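Local structure of CDP-glucose 4,6-dehydratase (Salmonella enterica subsp. enterica serovar Typhi, 1WVG) at residues A[11-16]-A[79-84]; A[125-130]-A[184-189]; A[194-199]-A[233-238]; A[200-205]-A[331-336]. The protein catalyses the NAD(+)-dependent dehydration of CDP-D-glucose to CDP-4-dehydro-6-deoxy-D-glucose, an early step on the route to CDP-3,6-dideoxy-D-mannose for the O-antigen. All coordinates share one frame; numbering follows the deposited sequence.

Along the chain, contact 1 comes first. It pairs strand 11-15 with strand 83-86 and closes a loop that holds strands 35-40 and 60-63. Contact 2 follows in series: strand 126-130 pairs with the start of strand 187-197 across a connection that holds helices but no strand. The two contacts touch, because strands 83-86 and 126-130 are neighbours in the same parallel sheet. Contact 3 uses the far end of strand 187-197 and joins it to 233-238. Contact 4 starts at once with 200-205 and ends only at 331-336, so its loop crosses that of contact 3. It ties the segment after the strand to helix 322-337. Contacts 3 and 4 also touch, Gly199 packing on Trp332.

Contact 1 (A[11-16]-A[79-84]); sequences RVFVTG and FKPEIV. With APR (adenosine-5-diphosphoribose), chain C.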
# COMPACT_ATOMS: atom_id res chain seq x y z
N ARG A 11 20.01 -16.75 -33.39
CA ARG A 11 19.16 -15.95 -34.31
C ARG A 11 18.40 -14.98 -33.42
O ARG A 11 17.52 -15.39 -32.66
CB ARG A 11 18.15 -16.77 -35.11
CG ARG A 11 18.76 -17.74 -36.13
CD ARG A 11 17.77 -18.43 -37.09
NE ARG A 11 16.69 -19.18 -36.44
CZ ARG A 11 16.81 -20.14 -35.50
NH1 ARG A 11 17.98 -20.55 -35.01
NH2 ARG A 11 15.69 -20.69 -35.00
N VAL A 12 18.76 -13.70 -33.45
CA VAL A 12 18.17 -12.70 -32.58
C VAL A 12 17.43 -11.67 -33.37
O VAL A 12 18.03 -11.04 -34.22
CB VAL A 12 19.25 -11.96 -31.77
CG1 VAL A 12 18.65 -11.01 -30.73
CG2 VAL A 12 20.24 -12.92 -31.13
N PHE A 13 16.16 -11.51 -33.06
CA PHE A 13 15.32 -10.54 -33.70
C PHE A 13 15.16 -9.34 -32.76
O PHE A 13 14.76 -9.48 -31.59
CB PHE A 13 13.97 -11.20 -34.03
CG PHE A 13 13.05 -10.41 -34.90
CD1 PHE A 13 12.96 -10.67 -36.27
CD2 PHE A 13 12.20 -9.43 -34.37
CE1 PHE A 13 12.08 -9.93 -37.06
CE2 PHE A 13 11.32 -8.69 -35.16
CZ PHE A 13 11.25 -8.95 -36.52
N VAL A 14 15.49 -8.15 -33.27
CA VAL A 14 15.43 -6.93 -32.50
C VAL A 14 14.56 -5.87 -33.17
O VAL A 14 14.83 -5.40 -34.29
CB VAL A 14 16.86 -6.37 -32.31
CG1 VAL A 14 16.86 -5.05 -31.53
CG2 VAL A 14 17.79 -7.38 -31.66
N THR A 15 13.50 -5.47 -32.48
CA THR A 15 12.66 -4.44 -33.04
C THR A 15 13.30 -3.12 -32.62
O THR A 15 13.95 -3.11 -31.58
CB THR A 15 11.17 -4.53 -32.62
OG1 THR A 15 10.96 -4.09 -31.28
CG2 THR A 15 10.58 -5.92 -32.87
N GLY A 16 13.16 -2.05 -33.40
CA GLY A 16 13.78 -0.77 -33.04
C GLY A 16 15.31 -0.80 -32.99
O GLY A 16 15.97 -0.13 -32.16
N PHE A 79 12.39 -15.68 -40.22
CA PHE A 79 13.72 -15.72 -39.59
C PHE A 79 13.80 -16.79 -38.51
O PHE A 79 14.87 -17.34 -38.20
CB PHE A 79 14.03 -14.30 -39.02
CG PHE A 79 15.39 -14.05 -38.40
CD1 PHE A 79 16.55 -14.12 -39.16
CD2 PHE A 79 15.51 -13.66 -37.06
CE1 PHE A 79 17.81 -13.86 -38.62
CE2 PHE A 79 16.76 -13.41 -36.49
CZ PHE A 79 17.91 -13.50 -37.27
N LYS A 80 12.64 -17.04 -37.91
CA LYS A 80 12.58 -18.01 -36.84
C LYS A 80 13.66 -17.74 -35.82
O LYS A 80 14.52 -18.57 -35.61
CB LYS A 80 12.73 -19.45 -37.30
CG LYS A 80 12.24 -19.71 -38.72
CD LYS A 80 13.06 -20.78 -39.44
CE LYS A 80 13.88 -20.26 -40.63
NZ LYS A 80 15.35 -20.41 -40.49
N PRO A 81 13.62 -16.60 -35.14
CA PRO A 81 14.62 -16.33 -34.11
C PRO A 81 14.40 -17.20 -32.88
O PRO A 81 13.36 -17.83 -32.66
CB PRO A 81 14.30 -14.90 -33.66
CG PRO A 81 12.80 -14.73 -33.88
CD PRO A 81 12.44 -15.68 -35.03
N GLU A 82 15.38 -17.22 -32.00
CA GLU A 82 15.21 -17.96 -30.77
C GLU A 82 15.10 -16.95 -29.62
O GLU A 82 14.66 -17.25 -28.52
CB GLU A 82 16.45 -18.82 -30.49
CG GLU A 82 16.90 -19.60 -31.75
CD GLU A 82 18.38 -19.54 -32.06
OE1 GLU A 82 18.97 -18.54 -32.42
OE2 GLU A 82 18.97 -20.69 -31.93
N ILE A 83 15.54 -15.72 -29.92
CA ILE A 83 15.60 -14.62 -28.98
C ILE A 83 15.05 -13.34 -29.58
O ILE A 83 15.18 -13.12 -30.77
CB ILE A 83 17.03 -14.40 -28.53
CG1 ILE A 83 17.53 -15.65 -27.81
CG2 ILE A 83 17.10 -13.15 -27.65
CD1 ILE A 83 18.95 -15.48 -27.24
N VAL A 84 14.40 -12.52 -28.75
CA VAL A 84 13.76 -11.32 -29.21
C VAL A 84 13.90 -10.20 -28.25
O VAL A 84 13.59 -10.40 -27.09
CB VAL A 84 12.25 -11.53 -29.34
CG1 VAL A 84 11.59 -10.18 -29.53
CG2 VAL A 84 11.91 -12.41 -30.53
N1 APR C . 7.68 0.81 -36.03
C2 APR C . 8.93 0.32 -35.94
N3 APR C . 9.96 0.83 -35.33
C4 APR C . 9.66 1.99 -34.72
C5 APR C . 8.45 2.62 -34.69
C6 APR C . 7.39 1.99 -35.42
N6 APR C . 6.12 2.41 -35.50
N7 APR C . 8.52 3.78 -33.94
C8 APR C . 9.78 3.84 -33.54
N9 APR C . 10.51 2.78 -33.99
C1' APR C . 11.92 2.48 -33.79
C2' APR C . 12.79 3.54 -34.40
O2' APR C . 12.83 3.37 -35.83
C3' APR C . 14.11 3.19 -33.72
O3' APR C . 14.83 2.05 -34.22
O4' APR C . 12.21 2.58 -32.43
C4' APR C . 13.59 2.92 -32.28
C5' APR C . 13.58 4.12 -31.37
O5' APR C . 14.96 4.45 -31.10
PA APR C . 15.39 5.89 -30.46
O1A APR C . 14.42 7.01 -30.83
O2A APR C . 16.91 6.05 -30.63
O3A APR C . 15.12 5.62 -28.93
PB APR C . 16.03 4.75 -27.90
O1B APR C . 16.66 5.75 -26.96
O2B APR C . 16.91 3.74 -28.62
O5D APR C . 14.89 3.87 -27.22
C5D APR C . 14.94 2.45 -27.41
O4D APR C . 14.27 1.91 -25.08
O1D APR C . 14.04 3.62 -23.51
C1D APR C . 13.35 2.69 -24.38
O2D APR C . 11.26 3.76 -25.09
C2D APR C . 12.63 3.48 -25.45
O3D APR C . 11.47 1.58 -26.30
C3D APR C . 12.54 2.48 -26.59
C4D APR C . 13.90 1.83 -26.50
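Arg11 and Phe13 present alternate backbone groups to the 79-84 segment. Phe13 N donates to Ile83 O over 3.0 Å in a nearly straight bond (171°). Arg11 O accepts from Glu82 N at 2.9 Å, and a weak, longer bond from Ile83 N reaches the same oxygen. Beyond the backbone, Arg11 NH1 forms a salt bridge with Glu82 OE2 at 3.2 Å. The Arg11 chain bends at CG-CD (chi3 -56°), and NE makes a weak bond to Phe79 O at 3.1 Å. Phe79 O thus lies at the edge of the guanidinium, with Pro81 C and Glu82 CG over one of its faces. Lys80, with positive phi, follows helix 69-79.

Packing follows on both sides of the sheet. Val12 CG1 meets Ile83 CG2 at 4.1 Å on the face covered by helix 4-7. On the other face Phe13 CB sits 3.7 Å from Pro81 CG. The edge of the Phe13 ring receives Phe79 CD2, which lies 4.0 Å from Phe13 CD1. Helix 69-79 covers this side through Leu72 and Ile76. At the far end Gly16 C comes within 3.1 Å of O3' of the bound adenosine-5-diphosphoribose. Paired parallel strands, the first running into a GxxGxxG loop that starts at Gly16, belong to the dinucleotide-binding core of the Rossmann fold in the extended short-chain dehydrogenase/reductases.

Contact 2 (A[125-130]-A[184-189]); sequences KAVVNI and HGVGLA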
# COMPACT_ATOMS: atom_id res chain seq x y z
N LYS A 125 12.49 -18.76 -27.56
CA LYS A 125 12.75 -19.09 -26.18
C LYS A 125 12.73 -17.94 -25.18
O LYS A 125 12.30 -18.13 -24.05
CB LYS A 125 14.09 -19.81 -26.07
CG LYS A 125 13.96 -21.31 -26.27
CD LYS A 125 13.37 -21.67 -27.63
CE LYS A 125 14.35 -22.40 -28.49
NZ LYS A 125 14.30 -22.05 -29.95
N ALA A 126 13.27 -16.78 -25.57
CA ALA A 126 13.37 -15.69 -24.64
C ALA A 126 12.88 -14.43 -25.28
O ALA A 126 13.20 -14.18 -26.43
CB ALA A 126 14.82 -15.51 -24.23
N VAL A 127 12.07 -13.69 -24.55
CA VAL A 127 11.55 -12.43 -25.01
C VAL A 127 11.85 -11.39 -23.94
O VAL A 127 11.49 -11.54 -22.77
CB VAL A 127 10.06 -12.47 -25.33
CG1 VAL A 127 9.64 -11.11 -25.89
CG2 VAL A 127 9.74 -13.57 -26.32
N VAL A 128 12.57 -10.36 -24.37
CA VAL A 128 12.96 -9.25 -23.52
C VAL A 128 12.22 -8.00 -23.97
O VAL A 128 12.58 -7.36 -24.95
CB VAL A 128 14.45 -9.01 -23.47
CG1 VAL A 128 14.73 -7.85 -22.53
CG2 VAL A 128 15.17 -10.28 -22.98
N ASN A 129 11.15 -7.65 -23.23
CA ASN A 129 10.34 -6.48 -23.53
C ASN A 129 10.87 -5.21 -22.84
O ASN A 129 10.80 -5.04 -21.64
CB ASN A 129 8.83 -6.77 -23.25
CG ASN A 129 7.92 -5.54 -23.33
OD1 ASN A 129 8.06 -4.76 -24.26
ND2 ASN A 129 7.01 -5.34 -22.37
N ILE A 130 11.43 -4.30 -23.62
CA ILE A 130 11.94 -3.07 -23.08
C ILE A 130 10.84 -2.05 -22.84
O ILE A 130 10.17 -1.58 -23.77
CB ILE A 130 12.95 -2.42 -24.02
CG1 ILE A 130 14.29 -3.14 -23.91
CG2 ILE A 130 13.09 -0.95 -23.59
CD1 ILE A 130 14.23 -4.57 -24.37
N HIS A 184 4.70 -24.12 -23.66
CA HIS A 184 5.01 -23.04 -24.60
C HIS A 184 6.50 -22.78 -24.82
O HIS A 184 6.93 -22.36 -25.89
CB HIS A 184 4.17 -21.77 -24.32
CG HIS A 184 4.43 -21.29 -22.94
ND1 HIS A 184 3.47 -21.41 -21.97
CD2 HIS A 184 5.56 -20.74 -22.39
CE1 HIS A 184 4.00 -20.92 -20.87
NE2 HIS A 184 5.25 -20.51 -21.08
N GLY A 185 7.28 -23.05 -23.79
CA GLY A 185 8.71 -22.87 -23.84
C GLY A 185 9.15 -21.41 -23.88
O GLY A 185 10.33 -21.14 -24.14
N VAL A 186 8.20 -20.48 -23.58
CA VAL A 186 8.53 -19.04 -23.61
C VAL A 186 8.93 -18.31 -22.31
O VAL A 186 8.22 -18.30 -21.34
CB VAL A 186 7.52 -18.18 -24.34
CG1 VAL A 186 8.06 -16.75 -24.34
CG2 VAL A 186 7.39 -18.62 -25.78
N GLY A 187 10.07 -17.63 -22.31
CA GLY A 187 10.49 -16.83 -21.17
C GLY A 187 10.23 -15.36 -21.57
O GLY A 187 10.65 -14.91 -22.63
N LEU A 188 9.52 -14.59 -20.74
CA LEU A 188 9.29 -13.21 -21.13
C LEU A 188 9.56 -12.30 -19.98
O LEU A 188 8.94 -12.44 -18.93
CB LEU A 188 7.82 -13.07 -21.48
CG LEU A 188 7.29 -11.65 -21.66
CD1 LEU A 188 8.04 -10.86 -22.74
CD2 LEU A 188 5.83 -11.78 -22.11
N ALA A 189 10.47 -11.36 -20.16
CA ALA A 189 10.77 -10.41 -19.12
C ALA A 189 10.53 -9.01 -19.63
O ALA A 189 10.72 -8.79 -20.81
CB ALA A 189 12.26 -10.49 -18.76
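Val127 gives both its N-H and its carbonyl to the neighbouring strand. Val127 N donates to Gly187 O at 2.7 Å, and Val127 O accepts from Ala189 N at 2.8 Å. Gly187 N to Lys125 O, 2.9 Å, and Asn129 N to Ala189 O, 2.7 Å, extend the pairing at either end. The two strands run almost parallel, 11° apart.

Between the side chains, Leu188 CD1 comes back over the neighbouring strand. It lies 3.5 Å from Val127 CG1. Chi2 of 58° carries this methyl toward Val127, while CG stays anti to the backbone N. Val186 CG1 touches the other branch, Val127 CG2, at 4.1 Å. Gly187 carries no side chain beside Ala126.

The second shell holds each face. Leu115 of helix 100-121 packs against Val127 and Leu188, and Phe176 covers Val186 and Leu188. On the opposite face, Leu249 of helix 236-251 meets Ala126 and Ala189. Asn129 ND2 is hydrogen-bonded to Ser190 OG, and the Lys125 amine to Asn123 O. At the strand's C-terminal end Ile130 touches the bound adenosine-5-diphosphoribose. Adjacent parallel strands joined through helices 156-175 and 181-184 form a beta-alpha-beta crossover, the repeating element of the Rossmann fold.

Contact 3 (A[194-199]-A[233-238]); sequences GNVIGG and QHVLEP. With CXY (cytidine-5'-diphospho-beta-D-xylose), chain D.
Val196 presses against Pro238, and this is the tight part of the contact. Val196 CG1 reaches Pro238 CG at 3.4 Å, closer than usual for two carbons. With CG1 anti to the carbonyl carbon (chi1 -75°), the branch also leans over Val235 CA. Val196 CB lies 4.0 Å from Val235 CB. The backbones are joined here too. Ile197 N donates to Gln233 O at 3.0 Å, and Gln233 N to Asn195 O. Val235 N donates to Ile197 O.

Gln233 CG occupies the crowded position between backbone N and carbonyl carbon, with the chain extended beyond it. Its OE1 accepts from Gly194 N at 2.8 Å, the donor above the amide plane, 37° out of it. The motif is a parallel strand pair, 187-197 with 232-234, at the C-terminal end of the Rossmann sheet, where the second strand leads through a turn into helix 236-251. His234 precedes that turn and caps it: ND1 accepts from Leu236 N at 2.9 Å, while NE2 bonds Glu349. Ile197 O stands over the ring of His234.

Packing is looser beyond the strand end, where Val235 CG1 lies 4.1 Å from Gly198 CA. The contact has no solvent side, since its residues are buried. Asn195 turns away from 233-238 and meets the bound CDP-xylose: its ND2 donates to O1B at 2.8 Å, 164° at the hydrogen.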
# COMPACT_ATOMS: atom_id res chain seq x y z
N GLY A 194 17.01 2.93 -16.70
CA GLY A 194 17.07 4.30 -16.24
C GLY A 194 17.11 5.25 -17.46
O GLY A 194 16.48 5.00 -18.49
N ASN A 195 17.84 6.37 -17.32
CA ASN A 195 18.02 7.34 -18.38
C ASN A 195 19.37 7.05 -18.99
O ASN A 195 20.36 7.31 -18.33
CB ASN A 195 18.01 8.78 -17.85
CG ASN A 195 16.58 9.29 -17.79
OD1 ASN A 195 15.70 8.62 -17.24
ND2 ASN A 195 16.34 10.49 -18.32
N VAL A 196 19.39 6.44 -20.20
CA VAL A 196 20.62 6.08 -20.88
C VAL A 196 21.23 7.28 -21.56
O VAL A 196 20.56 8.01 -22.27
CB VAL A 196 20.48 5.01 -21.98
CG1 VAL A 196 20.30 3.65 -21.36
CG2 VAL A 196 19.32 5.31 -22.92
N ILE A 197 22.51 7.43 -21.34
CA ILE A 197 23.30 8.47 -21.94
C ILE A 197 24.53 7.79 -22.48
O ILE A 197 25.03 6.85 -21.86
CB ILE A 197 23.65 9.54 -20.91
CG1 ILE A 197 24.23 8.91 -19.65
CG2 ILE A 197 22.37 10.27 -20.55
CD1 ILE A 197 25.08 9.86 -18.80
N GLY A 198 25.00 8.19 -23.64
CA GLY A 198 26.21 7.56 -24.18
C GLY A 198 26.61 8.25 -25.49
O GLY A 198 25.86 9.11 -26.01
N GLY A 199 27.77 7.91 -26.04
CA GLY A 199 28.10 8.55 -27.31
C GLY A 199 27.12 8.01 -28.36
O GLY A 199 26.70 6.85 -28.28
N GLN A 233 22.60 6.73 -16.62
CA GLN A 233 23.52 5.64 -16.78
C GLN A 233 24.00 5.41 -18.20
O GLN A 233 23.26 5.50 -19.17
CB GLN A 233 22.86 4.33 -16.28
CG GLN A 233 21.72 3.91 -17.22
CD GLN A 233 20.91 2.69 -16.76
OE1 GLN A 233 19.77 2.50 -17.22
NE2 GLN A 233 21.49 1.84 -15.92
N HIS A 234 25.25 5.03 -18.31
CA HIS A 234 25.80 4.69 -19.60
C HIS A 234 24.88 3.70 -20.29
O HIS A 234 24.45 2.70 -19.70
CB HIS A 234 27.21 4.04 -19.48
CG HIS A 234 27.93 4.07 -20.81
ND1 HIS A 234 27.61 3.19 -21.82
CD2 HIS A 234 28.88 4.92 -21.28
CE1 HIS A 234 28.37 3.49 -22.86
NE2 HIS A 234 29.15 4.53 -22.57
N VAL A 235 24.64 3.96 -21.55
CA VAL A 235 23.77 3.14 -22.36
C VAL A 235 24.12 1.66 -22.26
O VAL A 235 23.25 0.81 -22.37
CB VAL A 235 23.76 3.67 -23.82
CG1 VAL A 235 25.14 3.63 -24.46
CG2 VAL A 235 22.73 2.95 -24.70
N LEU A 236 25.40 1.33 -22.10
CA LEU A 236 25.81 -0.09 -22.04
C LEU A 236 25.36 -0.82 -20.78
O LEU A 236 25.27 -2.05 -20.74
CB LEU A 236 27.32 -0.31 -22.25
CG LEU A 236 27.82 0.13 -23.63
CD1 LEU A 236 29.33 -0.02 -23.72
CD2 LEU A 236 27.17 -0.78 -24.67
N GLU A 237 25.07 -0.06 -19.73
CA GLU A 237 24.63 -0.65 -18.47
C GLU A 237 23.35 -1.48 -18.52
O GLU A 237 23.36 -2.66 -18.16
CB GLU A 237 24.61 0.41 -17.37
CG GLU A 237 25.96 1.14 -17.34
CD GLU A 237 26.84 0.67 -16.22
OE1 GLU A 237 27.03 -0.51 -15.97
OE2 GLU A 237 27.35 1.65 -15.52
N PRO A 238 22.23 -0.88 -18.94
CA PRO A 238 20.99 -1.61 -18.98
C PRO A 238 21.10 -2.67 -20.05
O PRO A 238 20.61 -3.77 -19.87
CB PRO A 238 19.91 -0.61 -19.36
CG PRO A 238 20.60 0.63 -19.91
CD PRO A 238 22.06 0.49 -19.52
O1B CXY D . 13.74 11.58 -18.72
PB CXY D . 13.45 11.79 -20.19
O2B CXY D . 12.29 12.70 -20.46
O1' CXY D . 13.20 10.33 -20.91
O3A CXY D . 14.84 12.33 -20.59
PA CXY D . 15.35 13.82 -21.06
O1A CXY D . 16.79 13.65 -21.38
O2A CXY D . 14.53 14.33 -22.18
O5D CXY D . 15.06 14.68 -19.75
C5D CXY D . 15.94 14.53 -18.63
C4D CXY D . 15.72 15.68 -17.68
O4D CXY D . 16.54 16.79 -18.13
C3D CXY D . 14.29 16.20 -17.52
O3D CXY D . 13.94 16.69 -16.18
C2D CXY D . 14.35 17.34 -18.56
O2D CXY D . 13.33 18.29 -18.26
C1D CXY D . 15.72 17.91 -18.26
N1 CXY D . 16.26 18.75 -19.33
C6 CXY D . 16.48 18.22 -20.59
C5 CXY D . 16.98 18.92 -21.57
C4 CXY D . 17.31 20.30 -21.41
N3 CXY D . 17.07 20.78 -20.11
C2 CXY D . 16.55 20.07 -19.04
N4 CXY D . 17.75 21.04 -22.28
O2 CXY D . 16.35 20.57 -17.93
C1' CXY D . 14.40 9.69 -21.32
C2' CXY D . 14.08 9.04 -22.65
C3' CXY D . 12.98 8.03 -22.38
C4' CXY D . 13.44 7.00 -21.35
C5' CXY D . 13.89 7.70 -20.08
O2' CXY D . 13.60 9.99 -23.62
O3' CXY D . 12.68 7.31 -23.59
O4' CXY D . 12.40 6.07 -21.08
O5' CXY D . 14.88 8.70 -20.37

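Contact 4 (A[200-205]-A[331-336]); sequences GDWAKD and KWHKAW. With CXY (cytidine-5'-diphospho-beta-D-xylose), chain D.
Gly200 has backbone angles that suit glycine (phi 98°), and its CA lies 7.5 Å from the CA of His333 in helix 322-337. Its backbone lies over one face of the Trp332 indole. Gly200 N is 3.4 Å from Trp332 CZ3, and Gly200 CA makes an off-centre CH-pi contact with the six-membered ring. A water accepts from Gly200 N at 3.2 Å and also bonds His333 ND1, bridging loop and helix. Trp332 NE1 points elsewhere, to Ser346.

Trp202 completes the aromatic cluster. Its CH2 meets the edge of Trp332 at CH2, 4.0 Å away. Its six-membered ring makes a T-shaped stack with that of Trp336, edge of Trp202 to face of Trp336, centroids 5.2 Å apart and planes at 62°. Trp202 CZ2 is the touching atom. The loop follows strand 187-197 of the Rossmann sheet, and the helix lies late in the chain, so the contact joins the sheet's end to the C-terminal helices.

Next to it, Asp201 OD2 accepts from Ala203 N at 3.0 Å, an Asx turn, and OD1 pairs with Arg206. Further along, Asp205 O accepts from Arg224 NH2; it also comes within 3.3 Å of O2A of the bound CDP-xylose, without a hydrogen bond.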
# COMPACT_ATOMS: atom_id res chain seq x y z
N GLY A 200 26.72 8.83 -29.34
CA GLY A 200 25.83 8.32 -30.39
C GLY A 200 24.33 8.56 -30.30
O GLY A 200 23.59 7.90 -31.06
N ASP A 201 23.85 9.47 -29.41
CA ASP A 201 22.42 9.75 -29.28
C ASP A 201 22.05 11.13 -29.75
O ASP A 201 22.51 12.15 -29.18
CB ASP A 201 21.86 9.57 -27.86
CG ASP A 201 20.35 9.65 -27.74
OD1 ASP A 201 19.79 9.86 -26.67
OD2 ASP A 201 19.67 9.45 -28.87
N TRP A 202 21.18 11.14 -30.77
CA TRP A 202 20.76 12.41 -31.35
C TRP A 202 19.34 12.76 -31.04
O TRP A 202 18.91 13.81 -31.51
CB TRP A 202 21.12 12.62 -32.85
CG TRP A 202 22.58 12.92 -33.01
CD1 TRP A 202 23.17 14.16 -32.97
CD2 TRP A 202 23.66 11.97 -33.14
NE1 TRP A 202 24.54 14.05 -33.10
CE2 TRP A 202 24.87 12.72 -33.21
CE3 TRP A 202 23.72 10.58 -33.25
CZ2 TRP A 202 26.12 12.09 -33.36
CZ3 TRP A 202 24.95 9.97 -33.43
CH2 TRP A 202 26.14 10.71 -33.47
N ALA A 203 18.65 11.90 -30.26
CA ALA A 203 17.25 12.13 -29.89
C ALA A 203 16.97 13.59 -29.57
O ALA A 203 17.84 14.27 -29.02
CB ALA A 203 16.83 11.29 -28.67
N LYS A 204 15.76 14.06 -29.91
CA LYS A 204 15.38 15.45 -29.66
C LYS A 204 14.97 15.69 -28.20
O LYS A 204 14.34 14.82 -27.59
CB LYS A 204 14.37 16.06 -30.66
CG LYS A 204 14.80 16.02 -32.13
CD LYS A 204 15.92 17.00 -32.50
CE LYS A 204 16.77 16.54 -33.70
NZ LYS A 204 16.51 15.15 -34.13
N ASP A 205 15.37 16.86 -27.67
CA ASP A 205 15.10 17.31 -26.32
C ASP A 205 15.80 16.56 -25.19
O ASP A 205 15.63 16.91 -24.01
CB ASP A 205 13.59 17.43 -26.07
CG ASP A 205 13.01 18.62 -26.76
OD1 ASP A 205 13.63 19.67 -26.94
OD2 ASP A 205 11.78 18.41 -27.15
N LYS A 331 34.62 12.08 -24.73
CA LYS A 331 35.64 11.53 -25.54
C LYS A 331 35.04 11.06 -26.82
O LYS A 331 35.55 11.37 -27.88
CB LYS A 331 36.30 10.38 -24.83
CG LYS A 331 37.46 10.91 -24.00
CD LYS A 331 38.17 9.88 -23.14
CE LYS A 331 38.89 10.56 -21.98
NZ LYS A 331 39.41 9.61 -20.98
N TRP A 332 33.95 10.31 -26.71
CA TRP A 332 33.30 9.76 -27.89
C TRP A 332 32.86 10.83 -28.86
O TRP A 332 33.13 10.78 -30.07
CB TRP A 332 32.14 8.77 -27.58
CG TRP A 332 31.62 7.90 -28.71
CD1 TRP A 332 31.83 6.54 -28.91
CD2 TRP A 332 30.75 8.31 -29.78
NE1 TRP A 332 31.15 6.07 -30.02
CE2 TRP A 332 30.48 7.15 -30.56
CE3 TRP A 332 30.22 9.54 -30.15
CZ2 TRP A 332 29.71 7.24 -31.71
CZ3 TRP A 332 29.42 9.60 -31.27
CH2 TRP A 332 29.17 8.47 -32.03
N HIS A 333 32.17 11.81 -28.34
CA HIS A 333 31.67 12.87 -29.17
C HIS A 333 32.76 13.58 -29.96
O HIS A 333 32.64 13.83 -31.16
CB HIS A 333 30.80 13.83 -28.37
CG HIS A 333 29.86 14.56 -29.26
ND1 HIS A 333 28.77 13.91 -29.82
CD2 HIS A 333 29.86 15.87 -29.64
CE1 HIS A 333 28.13 14.84 -30.54
NE2 HIS A 333 28.76 16.02 -30.44
N LYS A 334 33.84 13.92 -29.27
CA LYS A 334 34.96 14.61 -29.87
C LYS A 334 35.63 13.76 -30.95
O LYS A 334 35.89 14.26 -32.04
CB LYS A 334 35.92 15.10 -28.80
CG LYS A 334 35.30 16.22 -27.97
CD LYS A 334 36.27 16.86 -26.98
CE LYS A 334 35.75 18.18 -26.41
NZ LYS A 334 36.76 18.92 -25.63
N ALA A 335 35.90 12.49 -30.65
CA ALA A 335 36.52 11.63 -31.64
C ALA A 335 35.76 11.65 -32.95
O ALA A 335 36.31 11.72 -34.05
CB ALA A 335 36.62 10.21 -31.11
N TRP A 336 34.45 11.60 -32.80
CA TRP A 336 33.55 11.60 -33.89
C TRP A 336 33.77 12.86 -34.68
O TRP A 336 33.90 12.87 -35.90
CB TRP A 336 32.12 11.67 -33.33
CG TRP A 336 31.13 11.86 -34.43
CD1 TRP A 336 31.01 11.03 -35.50
CD2 TRP A 336 30.19 12.93 -34.62
NE1 TRP A 336 30.02 11.49 -36.33
CE2 TRP A 336 29.50 12.65 -35.82
CE3 TRP A 336 29.84 14.06 -33.89
CZ2 TRP A 336 28.51 13.50 -36.33
CZ3 TRP A 336 28.85 14.88 -34.37
CH2 TRP A 336 28.19 14.61 -35.58
O1B CXY D . 13.74 11.58 -18.72
PB CXY D . 13.45 11.79 -20.19
O2B CXY D . 12.29 12.70 -20.46
O1' CXY D . 13.20 10.33 -20.91
O3A CXY D . 14.84 12.33 -20.59
PA CXY D . 15.35 13.82 -21.06
O1A CXY D . 16.79 13.65 -21.38
O2A CXY D . 14.53 14.33 -22.18
O5D CXY D . 15.06 14.68 -19.75
C5D CXY D . 15.94 14.53 -18.63
C4D CXY D . 15.72 15.68 -17.68
O4D CXY D . 16.54 16.79 -18.13
C3D CXY D . 14.29 16.20 -17.52
O3D CXY D . 13.94 16.69 -16.18
C2D CXY D . 14.35 17.34 -18.56
O2D CXY D . 13.33 18.29 -18.26
C1D CXY D . 15.72 17.91 -18.26
N1 CXY D . 16.26 18.75 -19.33
C6 CXY D . 16.48 18.22 -20.59
C5 CXY D . 16.98 18.92 -21.57
C4 CXY D . 17.31 20.30 -21.41
N3 CXY D . 17.07 20.78 -20.11
C2 CXY D . 16.55 20.07 -19.04
N4 CXY D . 17.75 21.04 -22.28
O2 CXY D . 16.35 20.57 -17.93
C1' CXY D . 14.40 9.69 -21.32
C2' CXY D . 14.08 9.04 -22.65
C3' CXY D . 12.98 8.03 -22.38
C4' CXY D . 13.44 7.00 -21.35
C5' CXY D . 13.89 7.70 -20.08
O2' CXY D . 13.60 9.99 -23.62
O3' CXY D . 12.68 7.31 -23.59
O4' CXY D . 12.40 6.07 -21.08
O5' CXY D . 14.88 8.70 -20.37
O HOH W 1 27.15 11.96 -29.44